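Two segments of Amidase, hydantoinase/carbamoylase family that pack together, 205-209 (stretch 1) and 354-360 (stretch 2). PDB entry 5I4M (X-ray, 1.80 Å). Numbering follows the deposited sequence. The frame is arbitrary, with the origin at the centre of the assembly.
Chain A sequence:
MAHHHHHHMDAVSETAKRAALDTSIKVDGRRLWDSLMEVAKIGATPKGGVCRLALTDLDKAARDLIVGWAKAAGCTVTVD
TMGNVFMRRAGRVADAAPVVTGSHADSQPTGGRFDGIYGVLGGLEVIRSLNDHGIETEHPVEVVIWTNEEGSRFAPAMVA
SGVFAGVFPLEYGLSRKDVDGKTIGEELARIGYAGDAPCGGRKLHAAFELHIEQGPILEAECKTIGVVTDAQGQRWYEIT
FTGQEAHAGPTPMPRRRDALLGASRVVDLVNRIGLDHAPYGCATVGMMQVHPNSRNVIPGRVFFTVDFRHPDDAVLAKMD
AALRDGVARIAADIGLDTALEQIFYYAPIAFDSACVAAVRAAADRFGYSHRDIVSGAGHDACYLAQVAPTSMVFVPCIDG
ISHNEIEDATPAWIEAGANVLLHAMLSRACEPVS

Stretch 1, residues 205-209: HAAFE
Stretch 2, residues 354-360: ACVAAVR

A β-strand, Ala206 to Glu209 and continuing beyond it, lies against one flank of an α-helix that spans 354-360 and extends past both ends. The touching residues are at least 147 apart in one chain. The axes approach to 9.8 Å, and their N-to-C directions diverge by 50°, with a signed crossing angle of -50°. The nearest CA pair is Ala206 CA and Cys355 CA, 7.7 Å apart. His205, in the loop before the strand, has -71/-43 and chi1 -178° (t). Strand torsions are extended, from -166/158 at Ala206 to -136/138 at Phe208 and -123/128 at Glu209. The helix stays near -64/-42, its turns held by 3.0 Å hydrogen bonds from Ala358 N to Ala354 O, Val359 N to Cys355 O and Arg360 N to Val356 O.

Strand alternation sorts the side chains: Ala206 and Phe208 point CA-to-CB toward the helix, Ala207 away. The helix answers with Cys355, Ala358 and Val359; Val356 (t, 167°) points away. Glu209 and Arg360, both t at chi1, make no contact.

Phe208, chi1 -63° (m) and chi2 -90°, lays its ring across all three. Phe208 CE1 lies 3.7 Å from Cys355 CB and 3.8 Å from Val359 CG2; Phe208 CZ sits 4.3 Å from Ala358 CB, a single methyl. Cys355 O meets the ring edge, 3.6 Å from Phe208 CE1.

Cys355 at m (-73°) puts SG beside both strand side chains: Cys355 SG is 4.3 Å from Ala206 CB and 4.5 Å from the Phe208 ring centroid, 37° off the normal, an oblique sulfur-aromatic contact. Val359 at t (171°) turns CG2 to the ring while CG1 stays well off it.

No hydrogen bond crosses; 182 Å² is buried, both sides summed. The rule: one strand aromatic meets small and branched residues at i, i+3 and i+4.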

# COMPACT_ATOMS: atom_id res chain seq x y z
N HIS A 205 8.52 -21.30 37.88
CA HIS A 205 9.42 -20.93 38.97
C HIS A 205 10.18 -19.65 38.65
O HIS A 205 10.32 -18.77 39.51
CB HIS A 205 10.40 -22.08 39.25
CG HIS A 205 11.32 -21.81 40.39
ND1 HIS A 205 10.87 -21.60 41.68
CD2 HIS A 205 12.67 -21.71 40.45
CE1 HIS A 205 11.90 -21.39 42.48
NE2 HIS A 205 13.00 -21.44 41.75
N ALA A 206 10.67 -19.53 37.42
CA ALA A 206 11.39 -18.35 36.95
C ALA A 206 11.48 -18.43 35.44
O ALA A 206 11.36 -19.51 34.86
CB ALA A 206 12.80 -18.25 37.56
N ALA A 207 11.69 -17.27 34.81
CA ALA A 207 11.78 -17.20 33.36
C ALA A 207 12.89 -16.23 32.98
O ALA A 207 13.09 -15.21 33.64
CB ALA A 207 10.45 -16.74 32.74
N PHE A 208 13.65 -16.59 31.94
CA PHE A 208 14.69 -15.73 31.39
C PHE A 208 14.57 -15.77 29.87
O PHE A 208 14.37 -16.84 29.30
CB PHE A 208 16.10 -16.19 31.78
CG PHE A 208 16.38 -16.16 33.25
CD1 PHE A 208 16.91 -15.02 33.84
CD2 PHE A 208 16.14 -17.27 34.04
CE1 PHE A 208 17.17 -14.99 35.21
CE2 PHE A 208 16.41 -17.26 35.39
CZ PHE A 208 16.92 -16.11 35.98
N GLU A 209 14.70 -14.62 29.22
CA GLU A 209 14.77 -14.58 27.76
C GLU A 209 16.07 -13.91 27.32
O GLU A 209 16.40 -12.81 27.78
CB GLU A 209 13.56 -13.85 27.16
CG GLU A 209 13.63 -13.72 25.62
CD GLU A 209 12.31 -13.28 25.00
OE1 GLU A 209 11.36 -13.06 25.77
OE2 GLU A 209 12.22 -13.17 23.75
N ALA A 354 15.64 -10.52 41.77
CA ALA A 354 16.50 -11.69 41.95
C ALA A 354 16.93 -12.26 40.60
O ALA A 354 18.07 -12.72 40.45
CB ALA A 354 15.79 -12.76 42.78
N CYS A 355 16.03 -12.25 39.62
CA CYS A 355 16.41 -12.69 38.28
C CYS A 355 17.48 -11.78 37.70
O CYS A 355 18.46 -12.25 37.10
CB CYS A 355 15.18 -12.74 37.37
SG CYS A 355 14.07 -14.12 37.75
N VAL A 356 17.30 -10.47 37.84
CA VAL A 356 18.29 -9.52 37.35
C VAL A 356 19.64 -9.79 38.01
O VAL A 356 20.69 -9.81 37.35
CB VAL A 356 17.81 -8.08 37.59
CG1 VAL A 356 18.94 -7.08 37.39
CG2 VAL A 356 16.62 -7.75 36.68
N ALA A 357 19.64 -10.03 39.32
CA ALA A 357 20.89 -10.31 40.03
C ALA A 357 21.55 -11.58 39.51
O ALA A 357 22.78 -11.67 39.43
CB ALA A 357 20.62 -10.42 41.53
N ALA A 358 20.74 -12.59 39.17
CA ALA A 358 21.29 -13.84 38.65
C ALA A 358 21.96 -13.63 37.30
O ALA A 358 22.99 -14.25 37.02
CB ALA A 358 20.19 -14.90 38.53
N VAL A 359 21.39 -12.76 36.46
CA VAL A 359 21.99 -12.43 35.17
C VAL A 359 23.31 -11.69 35.37
O VAL A 359 24.33 -12.01 34.74
CB VAL A 359 21.00 -11.62 34.32
CG1 VAL A 359 21.67 -11.08 33.07
CG2 VAL A 359 19.79 -12.47 33.96
N ARG A 360 23.31 -10.71 36.27
CA ARG A 360 24.54 -9.98 36.57
C ARG A 360 25.60 -10.92 37.14
O ARG A 360 26.77 -10.87 36.72
CB ARG A 360 24.22 -8.85 37.55
CG ARG A 360 25.30 -7.78 37.66
CD ARG A 360 24.88 -6.63 38.61
NE ARG A 360 23.84 -5.77 38.04
CZ ARG A 360 22.60 -5.68 38.52
NH1 ARG A 360 22.23 -6.39 39.57
NH2 ARG A 360 21.73 -4.87 37.93